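PDB 2D2R: isoprenyl transferase from Helicobacter pylori, which acts as a magnesium-dependent, homodimeric undecaprenyl diphosphate synthase, probably condensing isopentenyl diphosphate with allylic diphosphates. Local coordinates for residues A[82-87]-A[116-121]; A[108-113]-A[149-154]; A[172-177]-A[202-207]. All coordinates share one frame; numbering follows the deposited sequence.

Interaction 1 of 3, residues A[82-87]-A[116-121]; sequences FLMKML and KELRDT
Leu118 enters the angle between Met84 and Leu87, two side chains one helical turn apart, and this small apolar meeting joins segment 116-121 to segment 82-87. Just ahead of it in sequence, Glu117 OE2 forms a salt bridge with Lys88 on the neighbouring helix, next to the apolar contact. In Leu118 itself, CG lies anti to the backbone N (chi1 175°), which carries both methyl groups across to the opposing helix. Its CD2 branch makes the closest contacts: Leu118 CD2 stands 3.3 Å from Met84 CE, tighter than an ordinary van der Waals contact, and 3.8 Å from Leu87 CD1. The sister branch is looser, with Leu118 CD1 4.1 Å from Leu87 CB. Met84 supplies the matching bend. Its chain turns at the thioether (chi3 47°) and brings Met84 CE to 3.6 Å from Leu118 CB, and the two side chains cross at about a right angle. One turn later, Thr121 directs its hydroxyl back to its own helix: Thr121 OG1 donates to Glu117 O over 3.3 Å, while the backbone N of Thr121 reaches the same oxygen from the other face of the carbonyl plane. Phe114 and Ser115 of the preceding loop also pack on Met84, and Leu141 touches Leu87. The contact joins helix 80-100 to the first turns of helix 116-129, two helices that flank strand 104-108 in sequence, an outermost strand within this chain of the parallel six-stranded sheet.

Interaction 2 of 3, residues A[108-113]-A[149-154]; sequences IGDLEG and LSRAFK
Gly109 and Asp110 lie over one face of the Arg151 guanidinium, a packing of backbone on a flat group with a charge nearby and no hydrogen bond between the segments. The first segment leaves strand 104-108 at Ile108. At Gly109 the backbone turns to a positive phi of 132°, a conformation in which a CB would be jammed against the carbonyl oxygen of Ile108. The bare backbone is what the arginine meets: Arg151 NH2 stands 3.2 Å from Gly109 C. Gly109 O is 3.3 Å from Arg151 NH2 as well, but the angle is too poor for a bond. Asp110 follows, the centre of an inverse gamma turn closed by a weak bond from Leu111 N to Gly109 O. Asp110 CA sits 3.7 Å above the guanidinium plane of Arg151, toward the rim, and Asp110 CB lies 4.0 Å from Arg151 NE. The carboxylate and guanidinium planes are 23° apart, and Asp110 OD1 stays 4.3 Å from Arg151 NE, well out of the plane of the arginine head. Asp110 OD1 also accepts a weak bond from Glu112 N, 3.4 Å long, at the 3-10 segment 111-112. Arg151 arrives from helix 145-158 through a chain that is bent at chi3 (-76°), which lays its head along the loop. The chemistry is thus divided. Asp179 OD1 is the strongest polar partner, salt-bridged to Arg151 NH2 and also hydrogen-bonded to Gly109 N, so one carboxylate oxygen joins the arginine and the glycine backbone. Asp110 probably adds only a diffuse electrostatic attraction, leaving the guanidinium to act toward this loop as a flat packing surface.

Interaction 3 of 3, residues A[172-177]-A[202-207]; sequences NEISNR and LLWQSS
Ile174 leans over the six-membered ring of Trp204, and its side chain can be followed outward atom by atom. Ile174 CB already touches the indole, 3.9 Å from Trp204 CH2. From there the chain forks. The Ile174 CG2 methyl, placed anti to the backbone N by the rotation about the first bond (chi1 to CG1 -69°), settles over the ring: it is 3.9 Å from the centroid of the Trp204 benzo ring and only 17° off the ring normal, a CH-pi contact over the face. The ring atom closest to Ile174 CG2 is again Trp204 CH2, at 3.8 Å, with CZ2 and CZ3 each a little farther away. The other fork passes through CG1 and ends at Ile174 CD1, which returns to Trp204 CH2 at 4.0 Å. Trp204 CH2 is thus approached by three isoleucine carbons, CB, CG2 and CD1, and the two side chains cross at about a right angle. The five-membered side of the indole is met more lightly, by Ser175 CB, 4.2 Å from Trp204 NE1. On its own segment Trp204 opens a type I turn that ends at Ser207. Within this turn Ser206 bonds back to Leu202 O through both N and OG, Ser206 OG to Leu202 O at 2.7 Å, from opposite faces of the carbonyl plane. The isoleucine–tryptophan pair lies at the dimer interface: in the second subunit, Phe153 packs on Ile174, Leu149 packs on Trp204, and Lys146 makes a cation-pi contact with the indole. Within the chain, the contact sets the short helix 171-175 against the loop between strands 188-191 and 210-213, and Leu149 of helix 145-158 touches both Ile174 and Trp204.

Overall arrangement
The three contacts follow one another in space rather than forming a single cluster. Interactions 1 and 2 have centres about 18 Å apart and meet where Arg119 NH1 comes within 2.8 Å of Glu112 O. Interactions 2 and 3 are nearer, about 13 Å between centres, and meet where Leu149 CD2, on segment 149-154, lies 3.8 Å from Ile174 CG2; both also touch the second subunit. Interactions 1 and 3 do not meet, their nearest atoms being about 15 Å apart. Interactions 1 and 3 each lie about 10 Å, side chain to side chain, from probable substrate-binding residues, Leu87 from His41 and Trp204 from Leu198, whereas interaction 2 is remote from such residues.

Interaction 1 of 3, residues A[82-87]-A[116-121]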
ATOM      1  N   PHE A  82      -0.148  29.772  -7.575  1.00 62.07           N
ATOM      2  CA  PHE A  82       1.095  30.218  -6.946  1.00 60.61           C
ATOM      3  C   PHE A  82       2.082  29.069  -6.639  1.00 59.08           C
ATOM      4  O   PHE A  82       3.295  29.200  -6.852  1.00 57.52           O
ATOM      5  CB  PHE A  82       0.767  31.026  -5.673  1.00 60.81           C
ATOM      6  CG  PHE A  82       1.945  31.220  -4.765  1.00 60.76           C
ATOM      7  CD1 PHE A  82       2.051  30.480  -3.583  1.00 60.66           C
ATOM      8  CD2 PHE A  82       2.987  32.083  -5.132  1.00 60.77           C
ATOM      9  CE1 PHE A  82       3.183  30.590  -2.780  1.00 60.98           C
ATOM     10  CE2 PHE A  82       4.128  32.207  -4.340  1.00 60.69           C
ATOM     11  CZ  PHE A  82       4.230  31.456  -3.157  1.00 60.79           C
ATOM     12  N   LEU A  83       1.545  27.958  -6.141  1.00 57.25           N
ATOM     13  CA  LEU A  83       2.330  26.780  -5.821  1.00 56.04           C
ATOM     14  C   LEU A  83       3.016  26.290  -7.087  1.00 54.83           C
ATOM     15  O   LEU A  83       4.173  25.887  -7.083  1.00 54.23           O
ATOM     16  CB  LEU A  83       1.410  25.687  -5.319  1.00 56.77           C
ATOM     17  CG  LEU A  83       2.151  24.437  -4.867  1.00 57.62           C
ATOM     18  CD1 LEU A  83       2.583  24.642  -3.405  1.00 58.07           C
ATOM     19  CD2 LEU A  83       1.252  23.212  -5.021  1.00 57.55           C
ATOM     20  N   MET A  84       2.263  26.309  -8.175  1.00 54.39           N
ATOM     21  CA  MET A  84       2.766  25.878  -9.471  1.00 54.62           C
ATOM     22  C   MET A  84       3.797  26.856 -10.048  1.00 54.32           C
ATOM     23  O   MET A  84       4.528  26.523 -10.976  1.00 52.21           O
ATOM     24  CB  MET A  84       1.607  25.726 -10.452  1.00 55.50           C
ATOM     25  CG  MET A  84       0.547  24.730 -10.030  1.00 56.58           C
ATOM     26  SD  MET A  84      -0.619  24.599 -11.389  1.00 58.21           S
ATOM     27  CE  MET A  84       0.570  24.409 -12.711  1.00 59.15           C
ATOM     28  N   LYS A  85       3.820  28.074  -9.510  1.00 55.11           N
ATOM     29  CA  LYS A  85       4.782  29.096  -9.935  1.00 55.87           C
ATOM     30  C   LYS A  85       6.100  28.713  -9.308  1.00 55.03           C
ATOM     31  O   LYS A  85       7.143  28.636  -9.972  1.00 54.12           O
ATOM     32  CB  LYS A  85       4.365  30.478  -9.414  1.00 57.33           C
ATOM     33  CG  LYS A  85       5.399  31.595  -9.626  1.00 60.24           C
ATOM     34  CD  LYS A  85       4.879  32.660 -10.627  1.00 61.65           C
ATOM     35  CE  LYS A  85       5.559  34.060 -10.443  1.00 62.99           C
ATOM     36  NZ  LYS A  85       7.048  34.156 -10.680  1.00 62.44           N
ATOM     37  N   MET A  86       6.019  28.458  -8.008  1.00 54.59           N
ATOM     38  CA  MET A  86       7.167  28.090  -7.218  1.00 55.16           C
ATOM     39  C   MET A  86       7.731  26.766  -7.678  1.00 54.55           C
ATOM     40  O   MET A  86       8.935  26.553  -7.629  1.00 54.66           O
ATOM     41  CB  MET A  86       6.773  28.025  -5.742  1.00 55.89           C
ATOM     42  CG  MET A  86       6.266  29.365  -5.204  1.00 57.74           C
ATOM     43  SD  MET A  86       7.397  30.799  -5.585  1.00 60.07           S
ATOM     44  CE  MET A  86       8.600  30.733  -4.191  1.00 59.90           C
ATOM     45  N   LEU A  87       6.865  25.868  -8.127  1.00 53.82           N
ATOM     46  CA  LEU A  87       7.357  24.576  -8.592  1.00 53.40           C
ATOM     47  C   LEU A  87       8.288  24.770  -9.777  1.00 53.55           C
ATOM     48  O   LEU A  87       9.428  24.304  -9.778  1.00 52.31           O
ATOM     49  CB  LEU A  87       6.202  23.688  -9.022  1.00 52.40           C
ATOM     50  CG  LEU A  87       6.200  22.313  -8.375  1.00 52.54           C
ATOM     51  CD1 LEU A  87       5.077  21.447  -8.991  1.00 51.47           C
ATOM     52  CD2 LEU A  87       7.558  21.668  -8.552  1.00 50.84           C
ATOM     53  N   LYS A 116       0.059  25.370 -18.371  1.00 51.18           N
ATOM     54  CA  LYS A 116       0.852  25.022 -19.556  1.00 50.55           C
ATOM     55  C   LYS A 116       2.322  25.325 -19.317  1.00 49.99           C
ATOM     56  O   LYS A 116       3.204  24.602 -19.790  1.00 48.64           O
ATOM     57  CB  LYS A 116       0.371  25.814 -20.792  1.00 52.59           C
ATOM     58  CG  LYS A 116      -0.995  25.402 -21.279  1.00 53.87           C
ATOM     59  CD  LYS A 116      -1.057  23.861 -21.431  1.00 56.75           C
ATOM     60  CE  LYS A 116      -2.454  23.355 -21.832  1.00 56.80           C
ATOM     61  NZ  LYS A 116      -3.507  23.661 -20.818  1.00 57.45           N
ATOM     62  N   GLU A 117       2.588  26.391 -18.571  1.00 49.39           N
ATOM     63  CA  GLU A 117       3.961  26.773 -18.328  1.00 49.68           C
ATOM     64  C   GLU A 117       4.678  25.712 -17.484  1.00 48.79           C
ATOM     65  O   GLU A 117       5.811  25.323 -17.791  1.00 48.51           O
ATOM     66  CB  GLU A 117       3.992  28.146 -17.654  1.00 52.09           C
ATOM     67  CG  GLU A 117       5.366  28.627 -17.195  1.00 56.60           C
ATOM     68  CD  GLU A 117       6.389  28.778 -18.322  1.00 58.78           C
ATOM     69  OE1 GLU A 117       6.082  29.452 -19.331  1.00 60.59           O
ATOM     70  OE2 GLU A 117       7.519  28.231 -18.189  1.00 61.14           O
ATOM     71  N   LEU A 118       4.022  25.234 -16.430  1.00 47.52           N
ATOM     72  CA  LEU A 118       4.647  24.229 -15.572  1.00 46.37           C
ATOM     73  C   LEU A 118       4.776  22.917 -16.326  1.00 45.89           C
ATOM     74  O   LEU A 118       5.844  22.307 -16.340  1.00 44.92           O
ATOM     75  CB  LEU A 118       3.821  24.013 -14.320  1.00 46.24           C
ATOM     76  CG  LEU A 118       4.334  22.879 -13.421  1.00 44.39           C
ATOM     77  CD1 LEU A 118       5.802  23.121 -13.031  1.00 43.59           C
ATOM     78  CD2 LEU A 118       3.443  22.802 -12.188  1.00 45.00           C
ATOM     79  N   ARG A 119       3.691  22.505 -16.975  1.00 46.46           N
ATOM     80  CA  ARG A 119       3.681  21.256 -17.745  1.00 48.13           C
ATOM     81  C   ARG A 119       4.768  21.340 -18.811  1.00 47.83           C
ATOM     82  O   ARG A 119       5.420  20.359 -19.162  1.00 47.93           O
ATOM     83  CB  ARG A 119       2.300  21.060 -18.360  1.00 49.31           C
ATOM     84  CG  ARG A 119       2.026  19.681 -18.883  1.00 53.34           C
ATOM     85  CD  ARG A 119       0.522  19.459 -18.955  1.00 56.62           C
ATOM     86  NE  ARG A 119      -0.173  20.708 -19.248  1.00 57.56           N
ATOM     87  CZ  ARG A 119      -1.470  20.905 -19.063  1.00 58.92           C
ATOM     88  NH1 ARG A 119      -2.242  19.927 -18.585  1.00 60.04           N
ATOM     89  NH2 ARG A 119      -1.988  22.092 -19.328  1.00 58.86           N
ATOM     90  N   ASP A 120       4.997  22.556 -19.276  1.00 48.14           N
ATOM     91  CA  ASP A 120       6.016  22.829 -20.286  1.00 48.35           C
ATOM     92  C   ASP A 120       7.425  22.643 -19.703  1.00 46.96           C
ATOM     93  O   ASP A 120       8.289  21.983 -20.310  1.00 46.99           O
ATOM     94  CB  ASP A 120       5.836  24.268 -20.817  1.00 50.03           C
ATOM     95  CG  ASP A 120       6.520  24.482 -22.143  1.00 52.59           C
ATOM     96  OD1 ASP A 120       7.774  24.535 -22.169  1.00 54.48           O
ATOM     97  OD2 ASP A 120       5.811  24.590 -23.166  1.00 53.74           O
ATOM     98  N   THR A 121       7.670  23.207 -18.529  1.00 44.70           N
ATOM     99  CA  THR A 121       8.982  23.055 -17.943  1.00 43.67           C
ATOM    100  C   THR A 121       9.182  21.625 -17.510  1.00 43.17           C
ATOM    101  O   THR A 121      10.290  21.086 -17.591  1.00 41.33           O
ATOM    102  CB  THR A 121       9.149  23.951 -16.749  1.00 44.79           C
ATOM    103  OG1 THR A 121       9.019  25.313 -17.183  1.00 46.48           O
ATOM    104  CG2 THR A 121      10.500  23.725 -16.091  1.00 43.55           C
TER

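Interaction 2 of 3, residues A[108-113]-A[149-154]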
ATOM      1  N   ILE A 108       5.570  12.186 -12.117  1.00 28.59           N
ATOM      2  CA  ILE A 108       4.411  11.317 -12.123  1.00 26.17           C
ATOM      3  C   ILE A 108       3.322  12.054 -11.378  1.00 25.74           C
ATOM      4  O   ILE A 108       3.580  12.895 -10.517  1.00 26.23           O
ATOM      5  CB  ILE A 108       4.690   9.904 -11.482  1.00 25.09           C
ATOM      6  CG1 ILE A 108       5.074   9.992 -10.007  1.00 23.72           C
ATOM      7  CG2 ILE A 108       5.787   9.205 -12.287  1.00 25.98           C
ATOM      8  CD1 ILE A 108       5.339   8.595  -9.364  1.00 25.31           C
ATOM      9  N   GLY A 109       2.089  11.780 -11.748  1.00 25.14           N
ATOM     10  CA  GLY A 109       0.986  12.464 -11.131  1.00 26.38           C
ATOM     11  C   GLY A 109       0.125  12.921 -12.275  1.00 29.76           C
ATOM     12  O   GLY A 109       0.448  12.652 -13.436  1.00 30.01           O
ATOM     13  N   ASP A 110      -0.966  13.591 -11.955  1.00 31.44           N
ATOM     14  CA  ASP A 110      -1.881  14.119 -12.947  1.00 33.54           C
ATOM     15  C   ASP A 110      -1.385  15.497 -13.463  1.00 36.60           C
ATOM     16  O   ASP A 110      -1.829  16.534 -12.954  1.00 34.83           O
ATOM     17  CB  ASP A 110      -3.226  14.317 -12.288  1.00 34.49           C
ATOM     18  CG  ASP A 110      -4.326  14.599 -13.272  1.00 35.89           C
ATOM     19  OD1 ASP A 110      -4.056  14.821 -14.487  1.00 37.87           O
ATOM     20  OD2 ASP A 110      -5.479  14.609 -12.796  1.00 36.16           O
ATOM     21  N   LEU A 111      -0.506  15.487 -14.457  1.00 39.06           N
ATOM     22  CA  LEU A 111       0.057  16.721 -15.002  1.00 43.24           C
ATOM     23  C   LEU A 111      -0.938  17.576 -15.793  1.00 45.29           C
ATOM     24  O   LEU A 111      -0.692  18.756 -16.033  1.00 44.63           O
ATOM     25  CB  LEU A 111       1.262  16.384 -15.867  1.00 43.36           C
ATOM     26  CG  LEU A 111       2.168  15.355 -15.180  1.00 45.18           C
ATOM     27  CD1 LEU A 111       3.514  15.266 -15.931  1.00 44.88           C
ATOM     28  CD2 LEU A 111       2.399  15.735 -13.702  1.00 43.87           C
ATOM     29  N   GLU A 112      -2.052  16.959 -16.180  1.00 47.44           N
ATOM     30  CA  GLU A 112      -3.118  17.613 -16.922  1.00 50.13           C
ATOM     31  C   GLU A 112      -3.690  18.761 -16.095  1.00 49.96           C
ATOM     32  O   GLU A 112      -4.235  19.722 -16.621  1.00 50.63           O
ATOM     33  CB  GLU A 112      -4.216  16.593 -17.230  1.00 51.99           C
ATOM     34  CG  GLU A 112      -5.315  17.099 -18.159  1.00 55.20           C
ATOM     35  CD  GLU A 112      -6.285  16.004 -18.580  1.00 56.11           C
ATOM     36  OE1 GLU A 112      -7.244  15.715 -17.818  1.00 56.28           O
ATOM     37  OE2 GLU A 112      -6.072  15.426 -19.674  1.00 56.96           O
ATOM     38  N   GLY A 113      -3.571  18.653 -14.787  1.00 49.92           N
ATOM     39  CA  GLY A 113      -4.078  19.715 -13.952  1.00 50.61           C
ATOM     40  C   GLY A 113      -3.055  20.815 -13.724  1.00 50.75           C
ATOM     41  O   GLY A 113      -3.157  21.545 -12.736  1.00 50.78           O
ATOM     42  N   LEU A 149      -4.113   4.917 -11.106  1.00 23.94           N
ATOM     43  CA  LEU A 149      -4.719   3.699 -11.612  1.00 24.73           C
ATOM     44  C   LEU A 149      -5.934   3.998 -12.476  1.00 24.84           C
ATOM     45  O   LEU A 149      -6.206   3.288 -13.476  1.00 25.03           O
ATOM     46  CB  LEU A 149      -5.083   2.761 -10.445  1.00 21.08           C
ATOM     47  CG  LEU A 149      -3.817   2.056  -9.911  1.00 24.50           C
ATOM     48  CD1 LEU A 149      -4.017   1.575  -8.433  1.00 23.81           C
ATOM     49  CD2 LEU A 149      -3.481   0.847 -10.858  1.00 21.53           C
ATOM     50  N   SER A 150      -6.685   5.038 -12.102  1.00 27.08           N
ATOM     51  CA  SER A 150      -7.857   5.434 -12.864  1.00 27.66           C
ATOM     52  C   SER A 150      -7.425   5.886 -14.241  1.00 27.81           C
ATOM     53  O   SER A 150      -8.095   5.612 -15.206  1.00 29.25           O
ATOM     54  CB  SER A 150      -8.562   6.620 -12.191  1.00 29.37           C
ATOM     55  OG  SER A 150      -9.115   6.196 -10.964  1.00 34.96           O
ATOM     56  N   ARG A 151      -6.329   6.639 -14.315  1.00 27.03           N
ATOM     57  CA  ARG A 151      -5.847   7.129 -15.607  1.00 25.76           C
ATOM     58  C   ARG A 151      -5.281   5.964 -16.409  1.00 27.85           C
ATOM     59  O   ARG A 151      -5.387   5.946 -17.644  1.00 28.19           O
ATOM     60  CB  ARG A 151      -4.796   8.235 -15.406  1.00 24.32           C
ATOM     61  CG  ARG A 151      -5.429   9.528 -14.888  1.00 24.75           C
ATOM     62  CD  ARG A 151      -4.392  10.708 -14.797  1.00 24.82           C
ATOM     63  NE  ARG A 151      -3.469  10.608 -13.653  1.00 25.78           N
ATOM     64  CZ  ARG A 151      -2.199  10.200 -13.723  1.00 24.62           C
ATOM     65  NH1 ARG A 151      -1.690   9.851 -14.882  1.00 25.78           N
ATOM     66  NH2 ARG A 151      -1.428  10.109 -12.627  1.00 26.47           N
ATOM     67  N   ALA A 152      -4.727   4.965 -15.720  1.00 27.12           N
ATOM     68  CA  ALA A 152      -4.183   3.805 -16.432  1.00 28.13           C
ATOM     69  C   ALA A 152      -5.348   3.091 -17.091  1.00 28.63           C
ATOM     70  O   ALA A 152      -5.244   2.624 -18.233  1.00 28.57           O
ATOM     71  CB  ALA A 152      -3.482   2.884 -15.461  1.00 27.18           C
ATOM     72  N   PHE A 153      -6.471   3.032 -16.382  1.00 29.61           N
ATOM     73  CA  PHE A 153      -7.655   2.336 -16.904  1.00 30.64           C
ATOM     74  C   PHE A 153      -8.238   3.047 -18.117  1.00 31.49           C
ATOM     75  O   PHE A 153      -8.696   2.409 -19.081  1.00 28.75           O
ATOM     76  CB  PHE A 153      -8.765   2.231 -15.860  1.00 30.56           C
ATOM     77  CG  PHE A 153     -10.084   1.800 -16.448  1.00 32.79           C
ATOM     78  CD1 PHE A 153     -10.370   0.434 -16.660  1.00 31.15           C
ATOM     79  CD2 PHE A 153     -11.027   2.748 -16.836  1.00 31.37           C
ATOM     80  CE1 PHE A 153     -11.598   0.027 -17.260  1.00 32.76           C
ATOM     81  CE2 PHE A 153     -12.252   2.366 -17.432  1.00 33.82           C
ATOM     82  CZ  PHE A 153     -12.549   0.997 -17.650  1.00 33.63           C
ATOM     83  N   LYS A 154      -8.271   4.373 -18.010  1.00 34.05           N
ATOM     84  CA  LYS A 154      -8.798   5.239 -19.073  1.00 34.38           C
ATOM     85  C   LYS A 154      -7.897   5.063 -20.280  1.00 33.76           C
ATOM     86  O   LYS A 154      -8.353   5.123 -21.436  1.00 34.40           O
ATOM     87  CB  LYS A 154      -8.800   6.695 -18.593  1.00 35.93           C
ATOM     88  CG  LYS A 154      -9.374   7.717 -19.583  1.00 39.98           C
ATOM     89  CD  LYS A 154      -9.647   9.088 -18.874  1.00 39.69           C
ATOM     90  CE  LYS A 154      -8.396   9.623 -18.193  1.00 41.89           C
ATOM     91  NZ  LYS A 154      -8.672  10.553 -16.998  1.00 44.91           N
TER

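Interaction 3 of 3, residues A[172-177]-A[202-207]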
ATOM      1  N   ASN A 172       0.130  -7.104 -16.316  1.00 26.87           N
ATOM      2  CA  ASN A 172       1.222  -6.560 -17.055  1.00 29.20           C
ATOM      3  C   ASN A 172       0.713  -5.348 -17.833  1.00 27.19           C
ATOM      4  O   ASN A 172       1.444  -4.342 -17.985  1.00 29.46           O
ATOM      5  CB  ASN A 172       1.800  -7.666 -18.048  1.00 30.53           C
ATOM      6  CG  ASN A 172       2.974  -7.132 -18.940  1.00 34.25           C
ATOM      7  OD1 ASN A 172       4.194  -7.222 -18.592  1.00 36.42           O
ATOM      8  ND2 ASN A 172       2.638  -6.588 -20.124  1.00 33.26           N
ATOM      9  N   GLU A 173      -0.513  -5.412 -18.352  1.00 27.84           N
ATOM     10  CA  GLU A 173      -1.003  -4.282 -19.138  1.00 27.47           C
ATOM     11  C   GLU A 173      -1.199  -3.026 -18.284  1.00 28.59           C
ATOM     12  O   GLU A 173      -0.988  -1.911 -18.741  1.00 26.44           O
ATOM     13  CB  GLU A 173      -2.315  -4.593 -19.857  1.00 29.87           C
ATOM     14  CG  GLU A 173      -2.242  -5.770 -20.890  1.00 35.39           C
ATOM     15  CD  GLU A 173      -1.268  -5.524 -22.042  1.00 38.24           C
ATOM     16  OE1 GLU A 173      -1.137  -4.338 -22.474  1.00 37.29           O
ATOM     17  OE2 GLU A 173      -0.653  -6.518 -22.518  1.00 37.85           O
ATOM     18  N   ILE A 174      -1.578  -3.220 -17.036  1.00 26.29           N
ATOM     19  CA  ILE A 174      -1.794  -2.056 -16.180  1.00 24.90           C
ATOM     20  C   ILE A 174      -0.451  -1.506 -15.831  1.00 26.25           C
ATOM     21  O   ILE A 174      -0.206  -0.307 -15.953  1.00 28.78           O
ATOM     22  CB  ILE A 174      -2.554  -2.459 -14.920  1.00 23.09           C
ATOM     23  CG1 ILE A 174      -3.980  -2.837 -15.291  1.00 24.13           C
ATOM     24  CG2 ILE A 174      -2.526  -1.327 -13.876  1.00 25.63           C
ATOM     25  CD1 ILE A 174      -4.822  -3.506 -14.109  1.00 22.72           C
ATOM     26  N   SER A 175       0.469  -2.389 -15.471  1.00 26.52           N
ATOM     27  CA  SER A 175       1.795  -1.969 -15.069  1.00 27.78           C
ATOM     28  C   SER A 175       2.443  -1.070 -16.114  1.00 29.09           C
ATOM     29  O   SER A 175       3.089  -0.077 -15.833  1.00 29.25           O
ATOM     30  CB  SER A 175       2.612  -3.221 -14.873  1.00 30.61           C
ATOM     31  OG  SER A 175       3.929  -2.912 -14.570  1.00 32.11           O
ATOM     32  N   ASN A 176       2.178  -1.405 -17.358  1.00 28.42           N
ATOM     33  CA  ASN A 176       2.816  -0.662 -18.452  1.00 29.92           C
ATOM     34  C   ASN A 176       2.090   0.581 -18.920  1.00 29.56           C
ATOM     35  O   ASN A 176       2.565   1.283 -19.812  1.00 31.66           O
ATOM     36  CB  ASN A 176       3.199  -1.774 -19.474  1.00 33.17           C
ATOM     37  CG  ASN A 176       4.361  -2.623 -18.889  1.00 37.88           C
ATOM     38  OD1 ASN A 176       4.245  -3.846 -18.358  1.00 39.42           O
ATOM     39  ND2 ASN A 176       5.528  -1.954 -18.819  1.00 38.86           N
ATOM     40  N   ARG A 177       0.969   0.910 -18.258  1.00 28.07           N
ATOM     41  CA  ARG A 177       0.236   2.138 -18.558  1.00 27.98           C
ATOM     42  C   ARG A 177       0.288   3.095 -17.344  1.00 29.68           C
ATOM     43  O   ARG A 177      -0.275   4.203 -17.437  1.00 30.00           O
ATOM     44  CB  ARG A 177      -1.249   1.912 -18.854  1.00 27.78           C
ATOM     45  CG  ARG A 177      -1.640   1.022 -20.001  1.00 26.77           C
ATOM     46  CD  ARG A 177      -1.058   1.530 -21.324  1.00 30.08           C
ATOM     47  NE  ARG A 177      -1.370   0.595 -22.420  1.00 29.75           N
ATOM     48  CZ  ARG A 177      -2.386   0.725 -23.261  1.00 31.64           C
ATOM     49  NH1 ARG A 177      -3.223   1.763 -23.163  1.00 29.01           N
ATOM     50  NH2 ARG A 177      -2.582  -0.212 -24.192  1.00 31.70           N
ATOM     51  N   LEU A 202       1.926   5.268  -4.479  1.00 18.22           N
ATOM     52  CA  LEU A 202       2.554   4.099  -5.102  1.00 17.66           C
ATOM     53  C   LEU A 202       2.020   2.797  -4.497  1.00 18.31           C
ATOM     54  O   LEU A 202       2.788   1.903  -4.167  1.00 20.21           O
ATOM     55  CB  LEU A 202       4.080   4.156  -4.890  1.00 19.65           C
ATOM     56  CG  LEU A 202       4.807   5.374  -5.522  1.00 21.31           C
ATOM     57  CD1 LEU A 202       6.359   5.275  -5.270  1.00 20.47           C
ATOM     58  CD2 LEU A 202       4.497   5.371  -6.979  1.00 18.92           C
ATOM     59  N   LEU A 203       0.708   2.681  -4.413  1.00 19.24           N
ATOM     60  CA  LEU A 203       0.091   1.477  -3.800  1.00 20.29           C
ATOM     61  C   LEU A 203       0.429   0.215  -4.612  1.00 20.56           C
ATOM     62  O   LEU A 203       0.904  -0.797  -4.091  1.00 22.58           O
ATOM     63  CB  LEU A 203      -1.401   1.700  -3.700  1.00 18.03           C
ATOM     64  CG  LEU A 203      -1.835   2.941  -2.891  1.00 23.16           C
ATOM     65  CD1 LEU A 203      -3.378   3.169  -2.965  1.00 23.83           C
ATOM     66  CD2 LEU A 203      -1.486   2.713  -1.459  1.00 19.92           C
ATOM     67  N   TRP A 204       0.239   0.307  -5.913  1.00 22.02           N
ATOM     68  CA  TRP A 204       0.518  -0.796  -6.804  1.00 22.34           C
ATOM     69  C   TRP A 204       1.983  -1.130  -6.839  1.00 22.66           C
ATOM     70  O   TRP A 204       2.337  -2.291  -6.711  1.00 19.95           O
ATOM     71  CB  TRP A 204       0.019  -0.447  -8.203  1.00 22.35           C
ATOM     72  CG  TRP A 204       0.313  -1.494  -9.260  1.00 23.74           C
ATOM     73  CD1 TRP A 204       1.543  -1.757  -9.879  1.00 21.38           C
ATOM     74  CD2 TRP A 204      -0.633  -2.348  -9.888  1.00 20.22           C
ATOM     75  NE1 TRP A 204       1.379  -2.718 -10.842  1.00 19.23           N
ATOM     76  CE2 TRP A 204       0.055  -3.086 -10.876  1.00 21.32           C
ATOM     77  CE3 TRP A 204      -2.014  -2.554  -9.720  1.00 20.55           C
ATOM     78  CZ2 TRP A 204      -0.590  -4.021 -11.689  1.00 20.00           C
ATOM     79  CZ3 TRP A 204      -2.646  -3.465 -10.516  1.00 19.09           C
ATOM     80  CH2 TRP A 204      -1.938  -4.195 -11.499  1.00 22.73           C
ATOM     81  N   GLN A 205       2.834  -0.115  -6.968  1.00 21.02           N
ATOM     82  CA  GLN A 205       4.263  -0.343  -7.099  1.00 22.66           C
ATOM     83  C   GLN A 205       4.984  -0.795  -5.849  1.00 20.21           C
ATOM     84  O   GLN A 205       6.055  -1.303  -5.939  1.00 20.32           O
ATOM     85  CB  GLN A 205       4.970   0.935  -7.657  1.00 20.45           C
ATOM     86  CG  GLN A 205       4.296   1.397  -8.980  1.00 20.77           C
ATOM     87  CD  GLN A 205       3.091   2.363  -8.847  1.00 21.09           C
ATOM     88  OE1 GLN A 205       2.366   2.368  -7.843  1.00 20.76           O
ATOM     89  NE2 GLN A 205       2.836   3.165  -9.933  1.00 21.94           N
ATOM     90  N   SER A 206       4.368  -0.592  -4.691  1.00 20.50           N
ATOM     91  CA  SER A 206       4.974  -0.955  -3.418  1.00 20.45           C
ATOM     92  C   SER A 206       4.302  -2.237  -2.867  1.00 20.80           C
ATOM     93  O   SER A 206       4.416  -2.482  -1.687  1.00 20.08           O
ATOM     94  CB  SER A 206       4.767   0.217  -2.422  1.00 23.20           C
ATOM     95  OG  SER A 206       5.216   1.476  -2.987  1.00 24.64           O
ATOM     96  N   SER A 207       3.650  -3.045  -3.705  1.00 19.07           N
ATOM     97  CA  SER A 207       2.937  -4.225  -3.182  1.00 20.26           C
ATOM     98  C   SER A 207       3.823  -5.157  -2.351  1.00 22.65           C
ATOM     99  O   SER A 207       3.328  -5.889  -1.462  1.00 23.12           O
ATOM    100  CB  SER A 207       2.307  -5.033  -4.328  1.00 20.39           C
ATOM    101  OG  SER A 207       3.348  -5.481  -5.194  1.00 25.74           O
TER